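Local atomic coordinates of putative iron-uptake ABC transport system,periplasmic iron-binding protein (Campylobacter jejuni, PDB entry 3E13), a protein that binds ferric iron and, as a periplasmic solute-binding protein, probably delivers it to an ABC transporter for iron uptake. Residues T58-I61 with S62-T65; Q34-A37 with S38-I41; K20-E23 with E24-I28; S8-Y12 with N13-E17. One frame throughout, in Å; residues are numbered along the deposited sequence.

In the fold
Along the chain the order is interaction 4, interaction 3, interaction 2, interaction 1, and all four belong to the parallel part of the sheet and its flanking helices. Interactions 4 and 3 sit at the two ends of helix 14-26, centres about 16 Å apart, inside the beta-alpha-beta unit of strands 3-8 and 29-34. Interactions 4, 2 and 1 each take up the turn from a strand (3-8, 29-34, 55-58) into the next helix, and they touch one another. Interaction 4 supplies two iron ligands; interactions 1 and 2 build the neighbouring turns. Interaction 3, with centres about 25 Å from interaction 2 and 26 Å from interaction 1, lies away from the metal.

Interaction 1 of 4, residues T58-I61 with S62-T65; sequences TADI and SNLT
Helix 61-69 starts here with a classic N-cap: Asp60, the last residue before the helix, turns its carboxylate back over the first turn and accepts from Asn63 N through OD1 at 2.8 Å. The amide comes from above the carboxylate plane, 41° out of it. With CG anti to the Asp60 backbone N (chi1 174°), the carboxylate lies over the first backbone amides of the helix, and OD1 is also 3.1 Å from Ser62 N. Its other oxygen, OD2, is held from outside the turn by Thr146 and Asn234, so both ends of the carboxylate are fixed. Just behind the cap, Thr58 OG1 donates to Asp60 O at 2.7 Å. The same hydroxyl oxygen lies 3.4 Å from Leu64 CG, while the Thr58 methyl CG2 packs against Asn63 CB at 3.6 Å, and the threonine thus fills the angle between strand end and helix. A water ties the two sides together, donating to Asn63 OD1 and accepting from Ala59 N. Asn63 ND2 turns instead to Glu66. Further along, Thr65 N bonds to Ile61 O at 3.1 Å, a regular i to i+4 helical bond, and Ile61 CD1 meets Thr65 CG2 at 3.9 Å on the face that packs on helix 298-302. Every residue touching across this turn is buried, and the side chain of Asp60 comes within about 5 Å of the iron ligand Tyr143. A carboxylate placed at the positive end of a helix and gripped by several donors is probably stabilised in its charged form.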
# COMPACT_ATOMS: atom_id res chain seq x y z
N THR A 58 -4.04 -3.00 -7.44
CA THR A 58 -4.20 -2.09 -6.28
C THR A 58 -2.87 -1.88 -5.61
O THR A 58 -1.87 -2.57 -5.90
CB THR A 58 -5.12 -2.68 -5.22
OG1 THR A 58 -4.43 -3.77 -4.59
CG2 THR A 58 -6.44 -3.18 -5.79
N ALA A 59 -2.87 -0.92 -4.69
CA ALA A 59 -1.77 -0.70 -3.80
C ALA A 59 -2.19 -1.07 -2.37
O ALA A 59 -1.73 -0.50 -1.38
CB ALA A 59 -1.35 0.76 -3.90
N ASP A 60 -3.10 -2.03 -2.27
CA ASP A 60 -3.77 -2.34 -1.00
C ASP A 60 -4.45 -3.69 -1.01
O ASP A 60 -5.18 -4.04 -1.96
CB ASP A 60 -4.78 -1.24 -0.70
CG ASP A 60 -5.59 -1.52 0.48
OD1 ASP A 60 -6.88 -1.59 0.35
OD2 ASP A 60 -5.07 -1.63 1.61
N ILE A 61 -4.27 -4.44 0.06
CA ILE A 61 -4.96 -5.73 0.21
C ILE A 61 -6.48 -5.56 0.23
O ILE A 61 -7.19 -6.32 -0.42
CB ILE A 61 -4.50 -6.55 1.47
CG1 ILE A 61 -5.29 -7.88 1.60
CG2 ILE A 61 -4.62 -5.73 2.79
CD1 ILE A 61 -5.24 -8.80 0.40
N SER A 62 -6.95 -4.58 1.00
CA SER A 62 -8.39 -4.53 1.25
C SER A 62 -9.19 -4.22 -0.01
O SER A 62 -10.27 -4.77 -0.21
CB SER A 62 -8.74 -3.57 2.41
OG SER A 62 -8.05 -3.97 3.61
N ASN A 63 -8.63 -3.41 -0.88
CA ASN A 63 -9.24 -3.14 -2.17
C ASN A 63 -9.41 -4.41 -3.02
O ASN A 63 -10.38 -4.56 -3.72
CB ASN A 63 -8.45 -2.14 -2.98
CG ASN A 63 -8.42 -0.75 -2.36
OD1 ASN A 63 -7.47 0.02 -2.56
ND2 ASN A 63 -9.54 -0.37 -1.67
N LEU A 64 -8.42 -5.30 -3.00
CA LEU A 64 -8.54 -6.57 -3.68
C LEU A 64 -9.64 -7.41 -3.07
O LEU A 64 -10.40 -8.01 -3.79
CB LEU A 64 -7.21 -7.36 -3.61
CG LEU A 64 -6.13 -6.68 -4.44
CD1 LEU A 64 -4.77 -7.16 -3.93
CD2 LEU A 64 -6.27 -6.96 -5.96
N THR A 65 -9.68 -7.50 -1.74
CA THR A 65 -10.72 -8.31 -1.10
C THR A 65 -12.11 -7.70 -1.31
O THR A 65 -13.11 -8.44 -1.43
CB THR A 65 -10.44 -8.56 0.37
OG1 THR A 65 -10.40 -7.32 1.05
CG2 THR A 65 -9.09 -9.07 0.57
O HOH W 1 -5.18 0.54 -3.99

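Interaction 2 of 4, residues Q34-A37 with S38-I41; sequences QAKA and SELI
Lys36 and Glu39 both start with CG beside the backbone N, chi1 near -60° in each, and this sends the two chains out from the first turn of helix 37-47 toward each other. The lysine then bends at its last torsion (chi4 98°), bringing NZ to Glu39 OE2 in a salt bridge of 2.8 Å. The ammonium approaches from above the carboxylate plane, 46° out of it. Lys36 holds the N-cap position of the helix that follows strand 29-34, and its carbonyl does the backbone work: Lys36 O accepts a good bond from Leu40 N at 3.0 Å and a weak one from Glu39 N. One residue on, Ile41 N continues the pattern by bonding to Ala37 O. On the inner side of the turn the contacts are apolar. Leu40 reaches back under the loop to lay CD1 near Ala35 O, and its side chain goes on to pack against Phe56 of strand 55-58, which Ile41 also touches. Ala37 packs on Asn63 of helix 61-69, so this turn sits directly beside the next strand-to-helix turn. At the loop end of the contact, Leu40 CD2 meets the methyl CB of Ala35 at 3.8 Å.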
# COMPACT_ATOMS: atom_id res chain seq x y z
N GLN A 34 -5.84 4.58 -14.88
CA GLN A 34 -5.48 4.84 -13.48
C GLN A 34 -6.54 5.74 -12.87
O GLN A 34 -6.91 6.76 -13.44
CB GLN A 34 -4.13 5.50 -13.40
CG GLN A 34 -3.64 5.76 -11.99
CD GLN A 34 -2.23 6.32 -11.97
OE1 GLN A 34 -1.31 5.73 -12.58
NE2 GLN A 34 -2.05 7.44 -11.29
N ALA A 35 -6.99 5.36 -11.68
CA ALA A 35 -7.91 6.16 -10.89
C ALA A 35 -7.85 5.69 -9.46
O ALA A 35 -7.15 4.70 -9.14
CB ALA A 35 -9.32 6.03 -11.41
N LYS A 36 -8.58 6.36 -8.58
CA LYS A 36 -8.66 5.91 -7.20
C LYS A 36 -9.30 4.54 -7.12
O LYS A 36 -10.13 4.18 -7.93
CB LYS A 36 -9.46 6.88 -6.34
CG LYS A 36 -8.89 8.20 -6.19
CD LYS A 36 -9.82 9.04 -5.32
CE LYS A 36 -9.65 10.48 -5.60
NZ LYS A 36 -10.72 10.96 -6.54
N ALA A 37 -8.90 3.72 -6.14
CA ALA A 37 -9.49 2.40 -6.04
C ALA A 37 -11.00 2.39 -5.90
O ALA A 37 -11.65 1.52 -6.43
CB ALA A 37 -8.85 1.59 -4.95
N SER A 38 -11.51 3.30 -5.08
CA SER A 38 -12.93 3.38 -4.83
C SER A 38 -13.69 3.66 -6.14
O SER A 38 -14.72 3.06 -6.38
CB SER A 38 -13.23 4.47 -3.81
OG SER A 38 -12.77 5.73 -4.21
N GLU A 39 -13.10 4.48 -7.00
CA GLU A 39 -13.68 4.84 -8.30
C GLU A 39 -13.64 3.62 -9.22
O GLU A 39 -14.60 3.33 -9.89
CB GLU A 39 -12.96 6.03 -8.92
CG GLU A 39 -13.06 7.27 -8.03
CD GLU A 39 -12.74 8.60 -8.68
OE1 GLU A 39 -12.49 8.68 -9.91
OE2 GLU A 39 -12.73 9.60 -7.90
N LEU A 40 -12.51 2.89 -9.22
CA LEU A 40 -12.39 1.71 -10.05
C LEU A 40 -13.30 0.57 -9.63
O LEU A 40 -13.82 -0.14 -10.48
CB LEU A 40 -10.93 1.22 -10.06
CG LEU A 40 -9.90 2.16 -10.71
CD1 LEU A 40 -8.51 1.61 -10.55
CD2 LEU A 40 -10.22 2.41 -12.16
N ILE A 41 -13.45 0.35 -8.33
CA ILE A 41 -14.34 -0.70 -7.84
C ILE A 41 -15.80 -0.37 -8.19
O ILE A 41 -16.52 -1.23 -8.64
CB ILE A 41 -14.16 -0.90 -6.36
CG1 ILE A 41 -12.77 -1.51 -6.12
CG2 ILE A 41 -15.21 -1.77 -5.79
CD1 ILE A 41 -12.35 -1.51 -4.69

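Interaction 3 of 4, residues K20-E23 with E24-I28; sequences KKFE and EKTGI
Aromatic and apolar contacts bind Phe22 to Thr26 and Ile28. The Thr26 methyl CG2 sits over one face of the Phe22 ring in a CH-pi contact, 3.9 Å from the centroid and 22° off the normal. Ile28 CD1 touches Phe22 CZ at 3.8 Å, and outside the turn Phe253 and Phe256 meet the same ring edge-to-face. Also in packing, Glu23 CG rests against Ile28 O at 3.2 Å. Among the hydrogen bonds, Phe22 O takes two donors from opposite faces of its plane: Thr26 N at 2.9 Å and Thr26 OG1 at 2.7 Å. Holding OG1 between backbone N and carbonyl carbon (chi1 64°) lets the hydroxyl fold back onto that carbonyl while the methyl lies on the ring. The hydroxyl also accepts from Ile28 N at 3.1 Å, which makes an ST turn. Gly27 N closes the last turn on Glu23 O at 2.8 Å, and Glu23 OE1 accepts from Val30 N. Two salt bridges lead outward, Glu23 OE1 to Lys29 and Lys21 to Glu261. Gly27, with positive phi, ends the helix and turns the chain toward strand 29-34, as befits the helix-to-strand return of a beta-alpha-beta crossover.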
# COMPACT_ATOMS: atom_id res chain seq x y z
N LYS A 20 5.74 -1.04 -20.60
CA LYS A 20 6.47 -0.99 -21.88
C LYS A 20 7.25 -2.25 -22.09
O LYS A 20 7.22 -2.85 -23.19
CB LYS A 20 7.42 0.20 -21.89
CG LYS A 20 6.80 1.51 -22.25
CD LYS A 20 7.90 2.49 -22.72
CE LYS A 20 7.81 3.83 -22.00
NZ LYS A 20 8.66 4.84 -22.69
N LYS A 21 7.87 -2.73 -21.03
CA LYS A 21 8.59 -3.98 -21.13
C LYS A 21 7.67 -5.15 -21.46
O LYS A 21 8.07 -6.01 -22.23
CB LYS A 21 9.40 -4.24 -19.90
CG LYS A 21 10.58 -3.31 -19.80
CD LYS A 21 11.28 -3.48 -18.50
CE LYS A 21 12.49 -4.27 -18.65
NZ LYS A 21 13.54 -3.65 -19.59
N PHE A 22 6.45 -5.18 -20.91
CA PHE A 22 5.51 -6.24 -21.26
C PHE A 22 5.12 -6.18 -22.75
O PHE A 22 5.03 -7.22 -23.44
CB PHE A 22 4.26 -6.12 -20.36
CG PHE A 22 3.23 -7.19 -20.59
CD1 PHE A 22 3.44 -8.47 -20.12
CD2 PHE A 22 2.08 -6.91 -21.33
CE1 PHE A 22 2.53 -9.46 -20.35
CE2 PHE A 22 1.15 -7.90 -21.55
CZ PHE A 22 1.35 -9.14 -21.07
N GLU A 23 4.86 -4.97 -23.21
CA GLU A 23 4.43 -4.73 -24.59
C GLU A 23 5.54 -5.16 -25.52
O GLU A 23 5.28 -5.88 -26.52
CB GLU A 23 4.11 -3.28 -24.81
CG GLU A 23 2.83 -2.83 -24.11
CD GLU A 23 2.49 -1.36 -24.27
OE1 GLU A 23 1.29 -1.04 -24.33
OE2 GLU A 23 3.41 -0.50 -24.26
N GLU A 24 6.77 -4.80 -25.17
CA GLU A 24 7.92 -5.18 -25.98
C GLU A 24 8.11 -6.69 -26.02
O GLU A 24 8.40 -7.22 -27.10
CB GLU A 24 9.19 -4.52 -25.48
CG GLU A 24 9.13 -3.01 -25.54
CD GLU A 24 10.24 -2.32 -24.73
OE1 GLU A 24 10.40 -1.10 -24.95
OE2 GLU A 24 10.93 -2.95 -23.87
N LYS A 25 7.95 -7.35 -24.89
CA LYS A 25 8.14 -8.80 -24.77
C LYS A 25 7.08 -9.60 -25.55
O LYS A 25 7.40 -10.53 -26.29
CB LYS A 25 8.20 -9.26 -23.30
CG LYS A 25 8.36 -10.77 -23.09
CD LYS A 25 8.27 -11.22 -21.63
CE LYS A 25 8.69 -12.73 -21.47
NZ LYS A 25 8.28 -13.38 -20.14
N THR A 26 5.81 -9.18 -25.43
CA THR A 26 4.71 -9.99 -25.89
C THR A 26 4.00 -9.54 -27.17
O THR A 26 3.24 -10.32 -27.75
CB THR A 26 3.62 -10.04 -24.80
OG1 THR A 26 3.11 -8.72 -24.59
CG2 THR A 26 4.19 -10.46 -23.42
N GLY A 27 4.20 -8.29 -27.54
CA GLY A 27 3.48 -7.69 -28.64
C GLY A 27 2.04 -7.30 -28.31
O GLY A 27 1.29 -6.87 -29.21
N ILE A 28 1.67 -7.42 -27.04
CA ILE A 28 0.32 -7.08 -26.57
C ILE A 28 0.26 -5.62 -26.22
O ILE A 28 1.13 -5.11 -25.50
CB ILE A 28 -0.04 -7.92 -25.30
CG1 ILE A 28 -0.11 -9.41 -25.61
CG2 ILE A 28 -1.39 -7.45 -24.70
CD1 ILE A 28 -0.08 -10.30 -24.39
O HOH W 2 2.89 -4.11 -28.16

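Interaction 4 of 4, residues S8-Y12 with N13-E17; sequences SARHY and NADFE. With FE (Fe (III) ion), chain B.
Arg10 and Asp15 form a side-on, two-pronged salt bridge just behind the iron site, joining the loop after strand 3-8 to the first turn of helix 14-26 in a beta-alpha-beta unit. This loop supplies two bonds of the first shell: the ferric ion takes His11 NE2 at 2.2 Å and Tyr12 OH at 1.9 Å, and Tyr143, Tyr199 and Tyr200 complete its five protein ligands. Arg102 also bonds to Tyr12 OH; its charge and the ferric ion's probably favour the phenolate. His11 is steered by its other nitrogen, ND1, which donates to Ala9 O at 3.0 Å. Beyond the ligands lies the salt bridge. Arg10 NE reaches Asp15 OD1 at 2.7 Å and NH2 reaches OD2 at 2.9 Å, each on a syn lone pair, with the two flat groups only 18° from coplanar. The arginine bends at chi3 (59°) to bring that edge round. NH2 also has a salt bridge to Glu272 and NH1 a hydrogen bond to Ser236, so the guanidinium is held on several sides while Tyr12 CD1 lies above one face, toward its rim. Asp15 is fixed to the loop by its own backbone N, which donates to Tyr12 O. Last come the waters: one bridges Asp15 OD1 to Ser8 OG, and another accepts from Tyr12 N at 2.9 Å and lies 3.0 Å from Asp15 OD1.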
# COMPACT_ATOMS: atom_id res chain seq x y z
N SER A 8 -5.98 0.30 -12.76
CA SER A 8 -4.95 0.37 -11.73
C SER A 8 -5.10 1.50 -10.76
O SER A 8 -5.26 2.65 -11.15
CB SER A 8 -3.58 0.45 -12.37
OG SER A 8 -2.59 0.58 -11.33
N ALA A 9 -5.07 1.16 -9.47
CA ALA A 9 -5.05 2.12 -8.40
C ALA A 9 -3.64 2.35 -7.86
O ALA A 9 -3.47 3.04 -6.89
CB ALA A 9 -6.02 1.71 -7.28
N ARG A 10 -2.64 1.77 -8.52
CA ARG A 10 -1.25 2.18 -8.32
C ARG A 10 -1.08 3.62 -8.88
O ARG A 10 -1.99 4.16 -9.54
CB ARG A 10 -0.28 1.18 -8.93
CG ARG A 10 -0.13 -0.05 -8.07
CD ARG A 10 0.78 -1.11 -8.66
NE ARG A 10 2.14 -0.66 -8.90
CZ ARG A 10 3.18 -0.79 -8.00
NH1 ARG A 10 3.01 -1.33 -6.80
NH2 ARG A 10 4.40 -0.38 -8.38
N HIS A 11 0.03 4.27 -8.56
CA HIS A 11 0.18 5.68 -8.85
C HIS A 11 1.67 6.03 -8.95
O HIS A 11 2.15 6.97 -8.28
CB HIS A 11 -0.55 6.49 -7.76
CG HIS A 11 -0.44 5.87 -6.39
ND1 HIS A 11 -1.38 4.99 -5.89
CD2 HIS A 11 0.53 5.97 -5.44
CE1 HIS A 11 -0.99 4.58 -4.69
NE2 HIS A 11 0.16 5.18 -4.38
N TYR A 12 2.37 5.25 -9.78
CA TYR A 12 3.83 5.28 -9.85
C TYR A 12 4.34 5.35 -11.27
O TYR A 12 3.86 4.65 -12.17
CB TYR A 12 4.40 4.02 -9.20
CG TYR A 12 3.83 3.75 -7.83
CD1 TYR A 12 3.02 2.64 -7.60
CD2 TYR A 12 3.99 4.64 -6.79
CE1 TYR A 12 2.46 2.38 -6.38
CE2 TYR A 12 3.43 4.40 -5.57
CZ TYR A 12 2.68 3.28 -5.34
OH TYR A 12 2.14 3.13 -4.08
N ASN A 13 5.34 6.20 -11.46
CA ASN A 13 6.02 6.29 -12.74
C ASN A 13 6.71 5.02 -13.14
O ASN A 13 6.79 4.68 -14.31
CB ASN A 13 7.03 7.42 -12.68
CG ASN A 13 6.51 8.64 -13.27
OD1 ASN A 13 5.31 8.94 -13.16
ND2 ASN A 13 7.37 9.35 -13.99
N ALA A 14 7.21 4.26 -12.17
CA ALA A 14 7.88 3.00 -12.47
C ALA A 14 7.02 2.01 -13.23
O ALA A 14 7.50 1.20 -14.03
CB ALA A 14 8.42 2.33 -11.18
N ASP A 15 5.72 2.07 -13.03
CA ASP A 15 4.82 1.15 -13.69
C ASP A 15 4.82 1.31 -15.21
O ASP A 15 4.60 0.32 -15.92
CB ASP A 15 3.42 1.36 -13.16
CG ASP A 15 3.29 0.90 -11.74
OD1 ASP A 15 2.15 0.79 -11.22
OD2 ASP A 15 4.29 0.51 -11.12
N PHE A 16 5.02 2.54 -15.66
CA PHE A 16 5.04 2.81 -17.12
C PHE A 16 6.14 2.03 -17.80
O PHE A 16 5.92 1.44 -18.88
CB PHE A 16 5.19 4.27 -17.42
CG PHE A 16 4.04 5.14 -16.94
CD1 PHE A 16 4.30 6.37 -16.33
CD2 PHE A 16 2.73 4.76 -17.14
CE1 PHE A 16 3.26 7.19 -15.89
CE2 PHE A 16 1.66 5.58 -16.69
CZ PHE A 16 1.94 6.79 -16.08
N GLU A 17 7.31 1.99 -17.16
CA GLU A 17 8.45 1.22 -17.67
C GLU A 17 8.08 -0.27 -17.73
O GLU A 17 8.43 -0.99 -18.71
CB GLU A 17 9.72 1.41 -16.82
CG GLU A 17 10.83 0.39 -17.17
CD GLU A 17 12.19 0.49 -16.45
OE1 GLU A 17 12.27 0.99 -15.32
OE2 GLU A 17 13.20 0.02 -17.03
FE FE B . 1.40 4.36 -2.77
O HOH W 3 -0.23 0.39 -12.42
O HOH W 4 1.02 3.52 -11.73